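Local coordinates for protein RmpD (Hexulose-6-phosphate synthase) (Streptococcus mutans, PDB 3EXR) that adopts the TIM-barrel fold of closed parallel strands and belongs to the orotidine 5'-phosphate decarboxylase / HUMPS family, at residues 9-14 with 33-38; 58-63 with 82-87. All coordinates share one frame; numbering follows the deposited sequence.

Contact 1: residues 9-14 with 33-38; sequences QVALDH and VIEAGT
Glu-35 OE1 receives the side-chain amide of Gln-9, with NE2 at 2.8 Å and an N-H...O angle of 138°, a short but bent bond. The acceptor lies in the Gln-9 amide plane, yet the amide comes in from above the carboxylate plane, and the two flat groups stand 79° apart. Both chains are extended with CG anti to the backbone N (chi1 near 170° in both), which carries their polar ends along the same face of the sheet. The other end of the amide, Gln-9 OE1, lies against Val-33 CG1 at 3.3 Å, and Ala-11 CB touches Glu-35 OE1 at 3.6 Å. On the opposite face, Leu-12 CD1 meets Ile-34 CG2 at 3.8 Å, where helix 17-27 covers Val-10 and Leu-12.

Between these two layers of side chains, strands 9-12 and 33-36 run parallel, their axes 4.7 Å apart. Val-10 N bonds Val-33 O, Glu-35 N bonds Val-10 O and Leu-12 N bonds Glu-35 O; Gly-37 N, at a helix N-cap position, extends the series to Leu-12 O at 2.8 Å. They are the first two strands of the TIM barrel, joined through helix 17-27 as a beta-alpha-beta unit. The Gln-9 amide thus holds one oxygen of the buried Glu-35 carboxylate and helps to set its position, while the other oxygen, OE2, lies close to Asp-64 OD2.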
ATOM      1  N   GLN A   9      -9.723  -0.200  18.667  1.00  9.12           N
ATOM      2  CA  GLN A   9      -8.602  -0.753  17.908  1.00  8.65           C
ATOM      3  C   GLN A   9      -7.379   0.110  18.131  1.00  9.18           C
ATOM      4  O   GLN A   9      -7.486   1.330  18.149  1.00  9.28           O
ATOM      5  CB  GLN A   9      -8.978  -0.823  16.441  1.00  8.44           C
ATOM      6  CG  GLN A   9      -7.867  -1.174  15.507  1.00  8.00           C
ATOM      7  CD  GLN A   9      -8.390  -1.494  14.099  1.00  9.30           C
ATOM      8  OE1 GLN A   9      -9.483  -2.008  13.962  1.00  9.34           O
ATOM      9  NE2 GLN A   9      -7.608  -1.193  13.080  1.00  8.14           N
ATOM     10  N   VAL A  10      -6.216  -0.531  18.268  1.00  9.44           N
ATOM     11  CA  VAL A  10      -4.948   0.200  18.313  1.00  9.66           C
ATOM     12  C   VAL A  10      -4.131  -0.090  17.055  1.00  9.32           C
ATOM     13  O   VAL A  10      -3.929  -1.250  16.692  1.00  9.39           O
ATOM     14  CB  VAL A  10      -4.088  -0.125  19.581  1.00  9.67           C
ATOM     15  CG1 VAL A  10      -3.687  -1.607  19.638  1.00 11.86           C
ATOM     16  CG2 VAL A  10      -2.852   0.730  19.621  1.00 10.84           C
ATOM     17  N   ALA A  11      -3.742   0.982  16.381  1.00  8.74           N
ATOM     18  CA  ALA A  11      -2.864   0.914  15.226  1.00  9.36           C
ATOM     19  C   ALA A  11      -1.429   1.008  15.708  1.00  9.21           C
ATOM     20  O   ALA A  11      -1.090   1.883  16.512  1.00  9.99           O
ATOM     21  CB  ALA A  11      -3.167   2.088  14.277  1.00 10.36           C
ATOM     22  N   LEU A  12      -0.585   0.129  15.175  1.00  8.49           N
ATOM     23  CA  LEU A  12       0.868   0.146  15.392  1.00  8.80           C
ATOM     24  C   LEU A  12       1.569   0.565  14.106  1.00  8.65           C
ATOM     25  O   LEU A  12       1.719  -0.224  13.167  1.00  8.05           O
ATOM     26  CB  LEU A  12       1.371  -1.213  15.862  1.00  9.46           C
ATOM     27  CG  LEU A  12       0.526  -1.936  16.909  1.00  9.25           C
ATOM     28  CD1 LEU A  12       0.878  -3.404  16.917  1.00 10.04           C
ATOM     29  CD2 LEU A  12       0.713  -1.267  18.276  1.00 10.87           C
ATOM     30  N   ASP A  13       1.967   1.829  14.039  1.00  8.88           N
ATOM     31  CA  ASP A  13       2.526   2.407  12.817  1.00  9.73           C
ATOM     32  C   ASP A  13       4.020   2.701  12.930  1.00  9.68           C
ATOM     33  O   ASP A  13       4.560   3.505  12.165  1.00 10.16           O
ATOM     34  CB  ASP A  13       1.763   3.670  12.398  1.00 10.33           C
ATOM     35  CG  ASP A  13       0.260   3.424  12.181  1.00 11.17           C
ATOM     36  OD1 ASP A  13      -0.072   2.485  11.427  1.00 12.21           O
ATOM     37  OD2 ASP A  13      -0.616   4.158  12.737  1.00 14.99           O
ATOM     38  N   HIS A  14       4.675   2.006  13.857  1.00  9.26           N
ATOM     39  CA  HIS A  14       6.090   2.173  14.165  1.00  8.85           C
ATOM     40  C   HIS A  14       6.968   1.762  12.990  1.00  9.20           C
ATOM     41  O   HIS A  14       6.584   0.933  12.156  1.00  9.59           O
ATOM     42  CB  HIS A  14       6.450   1.352  15.413  1.00  8.83           C
ATOM     43  CG  HIS A  14       5.541   1.627  16.571  1.00  7.86           C
ATOM     44  ND1 HIS A  14       4.285   1.070  16.672  1.00  8.44           N
ATOM     45  CD2 HIS A  14       5.675   2.452  17.628  1.00  8.93           C
ATOM     46  CE1 HIS A  14       3.695   1.520  17.768  1.00  8.64           C
ATOM     47  NE2 HIS A  14       4.517   2.366  18.361  1.00  8.14           N
ATOM     48  N   VAL A  33      -9.120  -4.860  19.169  1.00  9.98           N
ATOM     49  CA  VAL A  33      -8.465  -5.149  17.883  1.00  8.79           C
ATOM     50  C   VAL A  33      -7.039  -4.557  17.874  1.00  9.63           C
ATOM     51  O   VAL A  33      -6.841  -3.413  18.303  1.00  8.63           O
ATOM     52  CB  VAL A  33      -9.243  -4.508  16.693  1.00  9.24           C
ATOM     53  CG1 VAL A  33      -8.699  -4.932  15.362  1.00  8.03           C
ATOM     54  CG2 VAL A  33     -10.757  -4.760  16.779  1.00  7.52           C
ATOM     55  N   ILE A  34      -6.065  -5.339  17.410  1.00  9.11           N
ATOM     56  CA  ILE A  34      -4.672  -4.875  17.277  1.00  9.71           C
ATOM     57  C   ILE A  34      -4.284  -4.904  15.806  1.00  8.34           C
ATOM     58  O   ILE A  34      -4.468  -5.909  15.125  1.00  8.59           O
ATOM     59  CB  ILE A  34      -3.687  -5.750  18.097  1.00 10.18           C
ATOM     60  CG1 ILE A  34      -4.087  -5.740  19.565  1.00 11.84           C
ATOM     61  CG2 ILE A  34      -2.268  -5.222  17.964  1.00 10.93           C
ATOM     62  CD1 ILE A  34      -3.467  -6.789  20.367  1.00 13.11           C
ATOM     63  N   GLU A  35      -3.724  -3.799  15.330  1.00  7.65           N
ATOM     64  CA  GLU A  35      -3.451  -3.606  13.899  1.00  7.67           C
ATOM     65  C   GLU A  35      -1.956  -3.380  13.654  1.00  7.49           C
ATOM     66  O   GLU A  35      -1.348  -2.473  14.216  1.00  7.62           O
ATOM     67  CB  GLU A  35      -4.234  -2.408  13.344  1.00  7.18           C
ATOM     68  CG  GLU A  35      -3.832  -2.003  11.930  1.00  8.23           C
ATOM     69  CD  GLU A  35      -4.700  -0.891  11.372  1.00  9.58           C
ATOM     70  OE1 GLU A  35      -5.196  -0.044  12.159  1.00  9.99           O
ATOM     71  OE2 GLU A  35      -4.931  -0.876  10.137  1.00 11.76           O
ATOM     72  N   ALA A  36      -1.378  -4.230  12.812  1.00  6.88           N
ATOM     73  CA  ALA A  36      -0.044  -4.011  12.283  1.00  7.86           C
ATOM     74  C   ALA A  36      -0.153  -3.026  11.131  1.00  7.61           C
ATOM     75  O   ALA A  36      -0.647  -3.385  10.039  1.00  7.24           O
ATOM     76  CB  ALA A  36       0.541  -5.337  11.780  1.00  7.86           C
ATOM     77  N   GLY A  37       0.280  -1.789  11.357  1.00  7.67           N
ATOM     78  CA  GLY A  37       0.090  -0.741  10.374  1.00  8.28           C
ATOM     79  C   GLY A  37       1.007  -0.854   9.167  1.00  7.31           C
ATOM     80  O   GLY A  37       2.060  -1.485   9.236  1.00  7.96           O
ATOM     81  N   THR A  38       0.630  -0.210   8.057  1.00  7.87           N
ATOM     82  CA  THR A  38       1.369  -0.346   6.794  1.00  7.55           C
ATOM     83  C   THR A  38       2.820   0.101   6.940  1.00  7.78           C
ATOM     84  O   THR A  38       3.726  -0.547   6.417  1.00  8.13           O
ATOM     85  CB  THR A  38       0.736   0.504   5.684  1.00  7.95           C
ATOM     86  OG1 THR A  38      -0.694   0.390   5.730  1.00  8.69           O
ATOM     87  CG2 THR A  38       1.208   0.032   4.328  1.00  7.78           C
TER

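Contact 2: residues 58-63 with 82-87; sequences DKIIVA and GADWMT
Strands 60-63 and 85-87 run parallel at 4.6 Å between axes, inclined by 24°, as neighbouring third and fourth strands of the TIM barrel joined through helix 71-79. Where segment 82-87 enters its strand, Ile-61 O accepts two backbone donors, Asp-84 N at 2.8 Å and Trp-85 N at 3.2 Å. Farther along, Ala-63 N bonds Trp-85 O, and Thr-87 N bonds Ala-63 O.

The Asp-84 carboxylate reaches back across the gap: OD2 takes Ile-61 N at 3.1 Å on its anti side, 21° out of plane. The same oxygen forms salt bridges with Arg-53 and Lys-111, and Asn-108 bonds OD1, so the buried carboxylate is held at both oxygens and its charge is probably well compensated.

On the Val-62 and Trp-85 face, Val-62 CG2 touches the indole at CE3 (3.6 Å). On the face of Ala-63 and Met-86, Ala-63 CB packs at 4.0 Å on CB of Ala-83, in the loop leading into strand 85-87. Ile-60 CG2, anti to the backbone N, makes a CH-pi contact over the indole: the methyl stands 3.6 Å from the centroid of the Trp-85 six-membered ring, 5° off its normal.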
ATOM      1  N   ASP A  58      -6.738 -14.517  21.108  1.00 20.15           N
ATOM      2  CA  ASP A  58      -8.178 -14.322  20.961  1.00 21.02           C
ATOM      3  C   ASP A  58      -8.560 -12.871  20.637  1.00 20.21           C
ATOM      4  O   ASP A  58      -9.709 -12.469  20.815  1.00 21.43           O
ATOM      5  CB  ASP A  58      -8.886 -14.837  22.219  1.00 21.93           C
ATOM      6  CG  ASP A  58      -8.617 -16.339  22.480  1.00 23.63           C
ATOM      7  OD1 ASP A  58      -8.684 -17.173  21.547  1.00 24.82           O
ATOM      8  OD2 ASP A  58      -8.339 -16.733  23.629  1.00 28.29           O
ATOM      9  N   LYS A  59      -7.604 -12.082  20.157  1.00 17.48           N
ATOM     10  CA  LYS A  59      -7.884 -10.710  19.779  1.00 16.15           C
ATOM     11  C   LYS A  59      -8.060 -10.680  18.292  1.00 13.56           C
ATOM     12  O   LYS A  59      -7.526 -11.526  17.581  1.00 13.77           O
ATOM     13  CB  LYS A  59      -6.725  -9.788  20.132  1.00 16.95           C
ATOM     14  CG  LYS A  59      -7.152  -8.493  20.728  1.00 20.84           C
ATOM     15  CD  LYS A  59      -7.974  -8.736  22.028  1.00 23.70           C
ATOM     16  CE  LYS A  59      -7.209  -8.374  23.270  1.00 24.72           C
ATOM     17  NZ  LYS A  59      -8.151  -8.026  24.360  1.00 25.90           N
ATOM     18  N   ILE A  60      -8.811  -9.704  17.802  1.00 11.57           N
ATOM     19  CA  ILE A  60      -8.876  -9.503  16.348  1.00 10.00           C
ATOM     20  C   ILE A  60      -7.553  -8.854  15.904  1.00  9.33           C
ATOM     21  O   ILE A  60      -7.101  -7.906  16.519  1.00  8.41           O
ATOM     22  CB  ILE A  60     -10.077  -8.616  15.955  1.00 10.60           C
ATOM     23  CG1 ILE A  60     -11.396  -9.336  16.279  1.00 11.35           C
ATOM     24  CG2 ILE A  60     -10.008  -8.281  14.474  1.00 11.10           C
ATOM     25  CD1 ILE A  60     -12.648  -8.437  16.290  1.00 14.32           C
ATOM     26  N   ILE A  61      -6.922  -9.388  14.851  1.00  9.01           N
ATOM     27  CA  ILE A  61      -5.654  -8.845  14.342  1.00  9.38           C
ATOM     28  C   ILE A  61      -5.833  -8.394  12.894  1.00  8.75           C
ATOM     29  O   ILE A  61      -6.357  -9.135  12.069  1.00  8.06           O
ATOM     30  CB  ILE A  61      -4.535  -9.902  14.422  1.00  9.51           C
ATOM     31  CG1 ILE A  61      -4.241 -10.260  15.875  1.00 11.18           C
ATOM     32  CG2 ILE A  61      -3.245  -9.423  13.718  1.00  9.78           C
ATOM     33  CD1 ILE A  61      -3.258 -11.309  16.064  1.00 14.67           C
ATOM     34  N   VAL A  62      -5.390  -7.178  12.612  1.00  8.35           N
ATOM     35  CA  VAL A  62      -5.494  -6.548  11.306  1.00  8.24           C
ATOM     36  C   VAL A  62      -4.090  -6.463  10.707  1.00  8.35           C
ATOM     37  O   VAL A  62      -3.159  -6.018  11.382  1.00  8.62           O
ATOM     38  CB  VAL A  62      -6.052  -5.122  11.420  1.00  8.56           C
ATOM     39  CG1 VAL A  62      -6.216  -4.489  10.038  1.00  9.42           C
ATOM     40  CG2 VAL A  62      -7.384  -5.123  12.161  1.00  9.39           C
ATOM     41  N   ALA A  63      -3.960  -6.977   9.483  1.00  7.31           N
ATOM     42  CA  ALA A  63      -2.752  -6.751   8.665  1.00  7.56           C
ATOM     43  C   ALA A  63      -3.100  -5.590   7.722  1.00  7.56           C
ATOM     44  O   ALA A  63      -3.832  -5.756   6.742  1.00  7.82           O
ATOM     45  CB  ALA A  63      -2.387  -7.995   7.888  1.00  8.26           C
ATOM     46  N   GLY A  82      -1.755 -15.478  10.660  1.00  9.92           N
ATOM     47  CA  GLY A  82      -2.812 -15.351  11.674  1.00 10.03           C
ATOM     48  C   GLY A  82      -3.719 -14.113  11.615  1.00 10.32           C
ATOM     49  O   GLY A  82      -4.518 -13.910  12.528  1.00 11.10           O
ATOM     50  N   ALA A  83      -3.625 -13.285  10.567  1.00 10.19           N
ATOM     51  CA  ALA A  83      -4.528 -12.137  10.457  1.00 10.34           C
ATOM     52  C   ALA A  83      -5.994 -12.521  10.355  1.00 10.26           C
ATOM     53  O   ALA A  83      -6.356 -13.525   9.703  1.00 10.22           O
ATOM     54  CB  ALA A  83      -4.162 -11.248   9.263  1.00 10.64           C
ATOM     55  N   ASP A  84      -6.843 -11.682  10.953  1.00  9.75           N
ATOM     56  CA  ASP A  84      -8.290 -11.770  10.741  1.00  8.55           C
ATOM     57  C   ASP A  84      -8.783 -10.856   9.623  1.00  8.56           C
ATOM     58  O   ASP A  84      -9.528 -11.286   8.730  1.00  8.65           O
ATOM     59  CB  ASP A  84      -9.011 -11.417  12.043  1.00  9.17           C
ATOM     60  CG  ASP A  84      -8.734 -12.426  13.148  1.00  8.39           C
ATOM     61  OD1 ASP A  84      -8.883 -13.665  12.919  1.00 10.43           O
ATOM     62  OD2 ASP A  84      -8.388 -11.998  14.263  1.00 11.26           O
ATOM     63  N   TRP A  85      -8.358  -9.594   9.675  1.00  8.70           N
ATOM     64  CA  TRP A  85      -8.767  -8.577   8.727  1.00  8.77           C
ATOM     65  C   TRP A  85      -7.549  -8.096   7.983  1.00  9.31           C
ATOM     66  O   TRP A  85      -6.487  -8.002   8.562  1.00  9.60           O
ATOM     67  CB  TRP A  85      -9.404  -7.381   9.417  1.00  8.94           C
ATOM     68  CG  TRP A  85     -10.634  -7.725  10.208  1.00  9.55           C
ATOM     69  CD1 TRP A  85     -11.375  -8.862  10.107  1.00  9.95           C
ATOM     70  CD2 TRP A  85     -11.249  -6.929  11.230  1.00 11.49           C
ATOM     71  NE1 TRP A  85     -12.421  -8.821  10.997  1.00 11.09           N
ATOM     72  CE2 TRP A  85     -12.371  -7.647  11.699  1.00 10.83           C
ATOM     73  CE3 TRP A  85     -10.959  -5.683  11.801  1.00 11.52           C
ATOM     74  CZ2 TRP A  85     -13.203  -7.160  12.705  1.00 11.51           C
ATOM     75  CZ3 TRP A  85     -11.787  -5.193  12.819  1.00 10.13           C
ATOM     76  CH2 TRP A  85     -12.888  -5.938  13.260  1.00  9.41           C
ATOM     77  N   MET A  86      -7.722  -7.823   6.694  1.00  9.75           N
ATOM     78  CA  MET A  86      -6.683  -7.168   5.904  1.00  9.16           C
ATOM     79  C   MET A  86      -7.274  -5.964   5.177  1.00  8.78           C
ATOM     80  O   MET A  86      -8.411  -6.022   4.669  1.00  8.81           O
ATOM     81  CB  MET A  86      -6.078  -8.122   4.879  1.00  9.42           C
ATOM     82  CG  MET A  86      -4.833  -7.559   4.231  1.00  8.28           C
ATOM     83  SD  MET A  86      -4.120  -8.535   2.911  1.00 11.61           S
ATOM     84  CE  MET A  86      -5.199  -8.178   1.509  1.00 10.86           C
ATOM     85  N   THR A  87      -6.500  -4.884   5.087  1.00  8.01           N
ATOM     86  CA  THR A  87      -6.920  -3.746   4.286  1.00  8.07           C
ATOM     87  C   THR A  87      -6.533  -3.855   2.811  1.00  8.82           C
ATOM     88  O   THR A  87      -5.430  -4.308   2.448  1.00  8.15           O
ATOM     89  CB  THR A  87      -6.400  -2.401   4.856  1.00  7.90           C
ATOM     90  OG1 THR A  87      -4.972  -2.399   4.899  1.00  8.77           O
ATOM     91  CG2 THR A  87      -6.908  -2.160   6.301  1.00  7.70           C
TER

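Contacts 1 and 2 follow one another along the chain, each pairing the strands of one beta-alpha-beta unit, and their centres lie about 10 Å apart. Strands 33-36 and 60-67 are neighbours in the closed barrel and join the two: Ile-34 N lies 2.9 Å from Ile-60 O and Ala-36 N 2.9 Å from Val-62 O, both probable hydrogen bonds. Side chains continue the seam, with Val-33 CG1 3.5 Å from Val-62 CG2. Asp-64, the next residue on strand 60-67, has a part in both: its carboxylate approaches Glu-35 of contact 1 without bonding it, and its OD1 is hydrogen-bonded to Thr-87 OG1 of contact 2.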